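Local atomic coordinates of trwC protein (Escherichia coli, PDB entry 1OMH), a protein that recognises the origin of transfer DNA and, as a conjugative relaxase, probably nicks one strand there to start plasmid transfer, a task of its N-terminal relaxase domain. Residues R56-G61 against L167-R172. Residues are numbered along the deposited sequence; the frame is centred on the assembly and turned at random.
Sequences RELLAG and LNMTKR. With nucleotides of chain A.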
loop_
_atom_site.group_PDB
_atom_site.type_symbol
_atom_site.label_atom_id
_atom_site.label_comp_id
_atom_site.label_asym_id
_atom_site.label_seq_id
_atom_site.Cartn_x
_atom_site.Cartn_y
_atom_site.Cartn_z
ATOM N N ARG B 56 -14.546 2.723 -10.150
ATOM C CA ARG B 56 -15.101 3.981 -9.642
ATOM C C ARG B 56 -16.496 3.802 -9.041
ATOM O O ARG B 56 -16.805 4.376 -7.999
ATOM C CB ARG B 56 -15.160 5.053 -10.744
ATOM C CG ARG B 56 -13.887 5.889 -10.898
ATOM C CD ARG B 56 -14.021 6.908 -12.037
ATOM N NE ARG B 56 -12.810 7.701 -12.238
ATOM C CZ ARG B 56 -12.417 8.701 -11.454
ATOM N NH1 ARG B 56 -11.297 9.358 -11.726
ATOM N NH2 ARG B 56 -13.145 9.051 -10.398
ATOM N N GLU B 57 -17.342 3.015 -9.693
ATOM C CA GLU B 57 -18.679 2.819 -9.160
ATOM C C GLU B 57 -18.626 2.032 -7.856
ATOM O O GLU B 57 -19.298 2.393 -6.887
ATOM C CB GLU B 57 -19.581 2.117 -10.175
ATOM C CG GLU B 57 -19.054 0.819 -10.716
ATOM C CD GLU B 57 -20.082 0.111 -11.576
ATOM O OE1 GLU B 57 -20.747 -0.820 -11.064
ATOM O OE2 GLU B 57 -20.236 0.501 -12.757
ATOM N N LEU B 58 -17.827 0.968 -7.829
ATOM C CA LEU B 58 -17.695 0.170 -6.617
ATOM C C LEU B 58 -17.282 1.082 -5.474
ATOM O O LEU B 58 -17.782 0.956 -4.357
ATOM C CB LEU B 58 -16.675 -0.942 -6.809
ATOM C CG LEU B 58 -17.148 -2.100 -7.684
ATOM C CD1 LEU B 58 -16.026 -3.094 -7.854
ATOM C CD2 LEU B 58 -18.364 -2.772 -7.049
ATOM N N LEU B 59 -16.378 2.016 -5.750
ATOM C CA LEU B 59 -15.951 2.958 -4.723
ATOM C C LEU B 59 -17.186 3.730 -4.264
ATOM O O LEU B 59 -17.315 4.076 -3.093
ATOM C CB LEU B 59 -14.914 3.936 -5.283
ATOM C CG LEU B 59 -13.483 3.432 -5.503
ATOM C CD1 LEU B 59 -12.711 4.439 -6.345
ATOM C CD2 LEU B 59 -12.796 3.223 -4.160
ATOM N N ALA B 60 -18.093 3.989 -5.202
ATOM C CA ALA B 60 -19.323 4.720 -4.908
ATOM C C ALA B 60 -20.377 3.824 -4.257
ATOM O O ALA B 60 -21.444 4.298 -3.868
ATOM C CB ALA B 60 -19.879 5.338 -6.195
ATOM N N GLY B 61 -20.076 2.532 -4.155
ATOM C CA GLY B 61 -20.999 1.589 -3.543
ATOM C C GLY B 61 -22.022 0.986 -4.490
ATOM O O GLY B 61 -23.131 0.656 -4.071
ATOM N N LEU B 167 -12.251 -2.228 -1.193
ATOM C CA LEU B 167 -13.505 -1.496 -1.250
ATOM C C LEU B 167 -14.336 -1.777 -0.003
ATOM O O LEU B 167 -14.235 -2.852 0.597
ATOM C CB LEU B 167 -14.253 -1.859 -2.531
ATOM C CG LEU B 167 -13.452 -1.329 -3.729
ATOM C CD1 LEU B 167 -13.069 -2.464 -4.647
ATOM C CD2 LEU B 167 -14.243 -0.263 -4.455
ATOM N N ASN B 168 -15.136 -0.789 0.392
ATOM C CA ASN B 168 -15.977 -0.888 1.581
ATOM C C ASN B 168 -17.181 -1.795 1.336
ATOM O O ASN B 168 -18.323 -1.337 1.328
ATOM C CB ASN B 168 -16.441 0.516 1.980
ATOM C CG ASN B 168 -17.062 0.568 3.362
ATOM O OD1 ASN B 168 -17.533 1.623 3.799
ATOM N ND2 ASN B 168 -17.064 -0.562 4.061
HETATM N N MSE B 169 -16.926 -3.084 1.153
HETATM C CA MSE B 169 -18.007 -4.023 0.890
HETATM C C MSE B 169 -17.605 -5.462 1.132
HETATM O O MSE B 169 -16.450 -5.840 0.947
HETATM C CB MSE B 169 -18.469 -3.888 -0.563
HETATM C CG MSE B 169 -17.390 -4.267 -1.562
HETATM SE SE MSE B 169 -17.960 -3.949 -3.388
HETATM C CE MSE B 169 -18.323 -2.140 -3.195
ATOM N N THR B 170 -18.578 -6.272 1.530
ATOM C CA THR B 170 -18.342 -7.682 1.781
ATOM C C THR B 170 -19.697 -8.388 1.793
ATOM O O THR B 170 -20.695 -7.816 2.213
ATOM C CB THR B 170 -17.589 -7.882 3.121
ATOM O OG1 THR B 170 -17.275 -9.266 3.297
ATOM C CG2 THR B 170 -18.420 -7.382 4.296
ATOM N N LYS B 171 -19.733 -9.621 1.300
ATOM C CA LYS B 171 -20.981 -10.388 1.244
ATOM C C LYS B 171 -21.121 -11.328 2.434
ATOM O O LYS B 171 -20.246 -12.149 2.688
ATOM C CB LYS B 171 -21.053 -11.216 -0.046
ATOM C CG LYS B 171 -22.354 -12.008 -0.185
ATOM C CD LYS B 171 -22.117 -13.389 -0.789
ATOM C CE LYS B 171 -22.011 -13.350 -2.303
ATOM N NZ LYS B 171 -23.345 -13.152 -2.938
ATOM N N ARG B 172 -22.234 -11.215 3.148
ATOM C CA ARG B 172 -22.476 -12.054 4.316
ATOM C C ARG B 172 -22.931 -13.463 3.967
ATOM O O ARG B 172 -23.263 -13.763 2.820
ATOM C CB ARG B 172 -23.511 -11.404 5.230
ATOM C CG ARG B 172 -23.127 -10.017 5.681
ATOM C CD ARG B 172 -24.050 -9.520 6.767
ATOM N NE ARG B 172 -25.451 -9.659 6.390
ATOM C CZ ARG B 172 -26.437 -8.968 6.945
ATOM N NH1 ARG B 172 -27.688 -9.155 6.547
ATOM N NH2 ARG B 172 -26.165 -8.076 7.885
ATOM P P DG A 13 -28.631 -5.677 8.971
ATOM O OP1 DG A 13 -28.098 -6.367 7.766
ATOM O OP2 DG A 13 -28.059 -5.989 10.305
ATOM O "O5'" DG A 13 -28.510 -4.110 8.707
ATOM C "C5'" DG A 13 -28.510 -3.586 7.372
ATOM C "C4'" DG A 13 -27.879 -2.211 7.343
ATOM O "O4'" DG A 13 -28.582 -1.368 8.271
ATOM C "C3'" DG A 13 -26.409 -2.154 7.766
ATOM O "O3'" DG A 13 -25.656 -1.905 6.570
ATOM C "C2'" DG A 13 -26.287 -0.811 8.468
ATOM C "C1'" DG A 13 -27.693 -0.455 8.882
ATOM N N9 DG A 13 -28.017 -0.367 10.302
ATOM C C8 DG A 13 -28.458 -1.354 11.154
ATOM N N7 DG A 13 -28.814 -0.890 12.324
ATOM C C5 DG A 13 -28.553 0.470 12.244
ATOM C C6 DG A 13 -28.752 1.511 13.191
ATOM O O6 DG A 13 -29.230 1.440 14.340
ATOM N N1 DG A 13 -28.339 2.741 12.682
ATOM C C2 DG A 13 -27.809 2.938 11.423
ATOM N N2 DG A 13 -27.457 4.181 11.089
ATOM N N3 DG A 13 -27.635 1.982 10.545
ATOM C C4 DG A 13 -28.025 0.790 11.013
HETATM O O HOH W 1 -16.581 0.935 -1.791
#
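Leu167 drives one methyl, CD2, into the last turn of helix 52-60, where it lies 3.5 Å from CB of Leu58, tighter than usual for two carbons, and 3.8 Å from CD2 of Leu59. Leucine's branched apolar end fills this buried site with methyl contacts, and the side chains of Leu59 and Leu167 cross at about a right angle. Met169, present as selenomethionine, adds a longer, unbranched and flexible chain. It bends at chi3 (58°), bringing CE to 3.4 Å from the carbonyl O of Leu58, while SE rests 3.9 Å from CD2 of that leucine. No direct hydrogen bond joins the segments; a water bridges them instead, donating to Leu58 O (2.8 Å) and accepting from Asn168 N (3.1 Å). Leu58 O also receives Gly61 N, within the Schellman motif that ends the helix, and Gly61 supplies the positive phi this needs. Asn168 centres an inverse gamma turn leading out of strand 158-167. Arg172 presents its guanidinium edge to DG13 of chain A: Arg172 NH2 bonds DG13 OP1 at 2.6 Å, and NH1 adds a weaker bond. Asp174 and the carbonyl of Arg128 steady the group; a leucine here would probably deprive that phosphate of both these bonds and Asp174 of this salt bridge. The arrangement joins a helix to the end of a central strand of the antiparallel relaxase sheet, whose continuing loop grips the DNA backbone.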